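PDB 2YIH: Cel44C from Paenibacillus polymyxa, which hydrolyses the beta-1,4-glucan backbone of xyloglucan, and probably of cellulose, through the family 44 glycoside hydrolase part of a longer, multidomain protein. Local coordinates for residues V108-A113 against K180-D185. The protein carries 8 engineered substitutions. Sequence-based numbering, arbitrary orientation.
Sequences VTLPMA and KGYALD
L110 CD1 and the carbonyl O of V108 approach the Y182 ring obliquely; L110 CD1 lies 3.8 Å from Y182 CB, and V108 CB makes an apolar contact with Y182 CD1. V163 and L166 of helix 159-170 also touch this ring, which suits a broad aromatic between strand and helix. The strands are neighbours in the eight-stranded parallel TIM barrel of this glycoside hydrolase, and V108, L110, Y182 and L184 face its helical coat. T109 and A183 point to the other face, where the small A183 methyl fits beside T109 OG1; that hydroxyl is hydrogen-bonded to L45 O and accepts from a water. The same water donates to D185 O, bridging T109 to the residue after the other strand. Backbone hydrogen bonds from V108 N to G181 O, A183 N to V108 O and L110 N to A183 O (2.9 Å) set the parallel register. Beyond it, M112 bends at chi3 (53°) and lays its flexible thioether, SD and CE, against L184 CB, where L208 and L215 of helix 205-222 also touch it. D185 OD1 is hydrogen-bonded to T51 OG1 and W191 NE1, while OD2 serves the loop after strand 105-110. An alanine here would probably leave that loop freer to move, its M112 and A113 amides having lost their shared acceptor. M112 N donates to the anti lone pair of D185 OD2 at 2.8 Å, and A113 N adds a weak bond of 3.2 Å to D185 OD2.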
loop_
_atom_site.group_PDB
_atom_site.type_symbol
_atom_site.label_atom_id
_atom_site.label_comp_id
_atom_site.label_asym_id
_atom_site.label_seq_id
_atom_site.Cartn_x
_atom_site.Cartn_y
_atom_site.Cartn_z
ATOM N N VAL A 108 -9.878 -4.216 -5.414
ATOM C CA VAL A 108 -11.181 -4.231 -4.759
ATOM C C VAL A 108 -11.245 -5.372 -3.708
ATOM O O VAL A 108 -11.030 -6.546 -4.010
ATOM C CB VAL A 108 -12.267 -4.451 -5.841
ATOM C CG1 VAL A 108 -13.658 -4.652 -5.219
ATOM C CG2 VAL A 108 -12.272 -3.255 -6.844
ATOM N N THR A 109 -11.578 -5.022 -2.480
ATOM C CA THR A 109 -11.698 -6.035 -1.431
ATOM C C THR A 109 -13.011 -6.795 -1.561
ATOM O O THR A 109 -14.073 -6.183 -1.796
ATOM C CB THR A 109 -11.647 -5.336 -0.061
ATOM O OG1 THR A 109 -10.384 -4.662 0.037
ATOM C CG2 THR A 109 -11.747 -6.333 1.123
ATOM N N LEU A 110 -12.940 -8.093 -1.254
ATOM C CA LEU A 110 -14.118 -8.998 -1.260
ATOM C C LEU A 110 -14.262 -9.497 0.161
ATOM O O LEU A 110 -13.276 -9.525 0.914
ATOM C CB LEU A 110 -13.862 -10.188 -2.195
ATOM C CG LEU A 110 -13.686 -9.773 -3.669
ATOM C CD1 LEU A 110 -13.469 -11.023 -4.502
ATOM C CD2 LEU A 110 -14.931 -9.046 -4.143
ATOM N N PRO A 111 -15.487 -9.877 0.560
ATOM C CA PRO A 111 -15.703 -10.203 1.993
ATOM C C PRO A 111 -15.378 -11.683 2.295
ATOM O O PRO A 111 -15.746 -12.565 1.503
ATOM C CB PRO A 111 -17.221 -9.980 2.173
ATOM C CG PRO A 111 -17.793 -10.321 0.790
ATOM C CD PRO A 111 -16.745 -9.809 -0.218
ATOM N N MET A 112 -14.801 -11.950 3.470
ATOM C CA MET A 112 -14.444 -13.327 3.814
ATOM C C MET A 112 -14.716 -13.651 5.295
ATOM O O MET A 112 -14.611 -14.795 5.715
ATOM C CB MET A 112 -12.961 -13.561 3.435
ATOM C CG MET A 112 -12.610 -14.972 3.142
ATOM S SD MET A 112 -10.887 -15.179 2.635
ATOM C CE MET A 112 -9.995 -14.377 3.971
ATOM N N ALA A 113 -15.054 -12.649 6.101
ATOM C CA ALA A 113 -15.243 -12.907 7.525
ATOM C C ALA A 113 -16.531 -13.681 7.785
ATOM O O ALA A 113 -16.653 -14.339 8.831
ATOM C CB ALA A 113 -15.195 -11.578 8.352
ATOM N N LYS A 180 -8.561 -5.251 -11.906
ATOM C CA LYS A 180 -7.387 -6.119 -12.001
ATOM C C LYS A 180 -7.085 -6.953 -10.770
ATOM O O LYS A 180 -6.461 -8.013 -10.876
ATOM C CB LYS A 180 -6.172 -5.286 -12.389
ATOM C CG LYS A 180 -6.223 -4.938 -13.894
ATOM C CD LYS A 180 -5.085 -4.027 -14.305
ATOM C CE LYS A 180 -4.827 -4.106 -15.813
ATOM N NZ LYS A 180 -6.084 -4.148 -16.623
ATOM N N GLY A 181 -7.408 -6.415 -9.596
ATOM C CA GLY A 181 -7.043 -7.084 -8.346
ATOM C C GLY A 181 -8.206 -7.225 -7.367
ATOM O O GLY A 181 -9.022 -6.314 -7.220
ATOM N N TYR A 182 -8.230 -8.356 -6.652
ATOM C CA TYR A 182 -9.209 -8.564 -5.580
ATOM C C TYR A 182 -8.465 -8.988 -4.338
ATOM O O TYR A 182 -7.551 -9.823 -4.429
ATOM C CB TYR A 182 -10.240 -9.661 -5.924
ATOM C CG TYR A 182 -11.112 -9.299 -7.108
ATOM C CD1 TYR A 182 -12.138 -8.384 -6.987
ATOM C CD2 TYR A 182 -10.850 -9.838 -8.367
ATOM C CE1 TYR A 182 -12.884 -8.005 -8.103
ATOM C CE2 TYR A 182 -11.616 -9.487 -9.481
ATOM C CZ TYR A 182 -12.662 -8.621 -9.321
ATOM O OH TYR A 182 -13.420 -8.247 -10.407
ATOM N N ALA A 183 -8.887 -8.463 -3.184
ATOM C CA ALA A 183 -8.221 -8.770 -1.922
ATOM C C ALA A 183 -9.159 -9.633 -1.086
ATOM O O ALA A 183 -10.394 -9.420 -1.090
ATOM C CB ALA A 183 -7.870 -7.453 -1.133
ATOM N N LEU A 184 -8.543 -10.576 -0.374
ATOM C CA LEU A 184 -9.237 -11.512 0.497
ATOM C C LEU A 184 -9.496 -10.825 1.854
ATOM O O LEU A 184 -8.809 -11.068 2.833
ATOM C CB LEU A 184 -8.418 -12.816 0.653
ATOM C CG LEU A 184 -8.077 -13.507 -0.683
ATOM C CD1 LEU A 184 -7.125 -14.699 -0.370
ATOM C CD2 LEU A 184 -9.334 -14.016 -1.403
ATOM N N ASP A 185 -10.561 -10.023 1.873
ATOM C CA ASP A 185 -10.996 -9.285 3.071
ATOM C C ASP A 185 -9.840 -8.359 3.541
ATOM O O ASP A 185 -9.039 -7.883 2.715
ATOM C CB ASP A 185 -11.460 -10.275 4.145
ATOM C CG ASP A 185 -12.456 -9.651 5.133
ATOM O OD1 ASP A 185 -12.026 -8.852 5.991
ATOM O OD2 ASP A 185 -13.643 -9.940 4.997
HETATM O O HOH W 1 -8.263 -5.534 1.539
#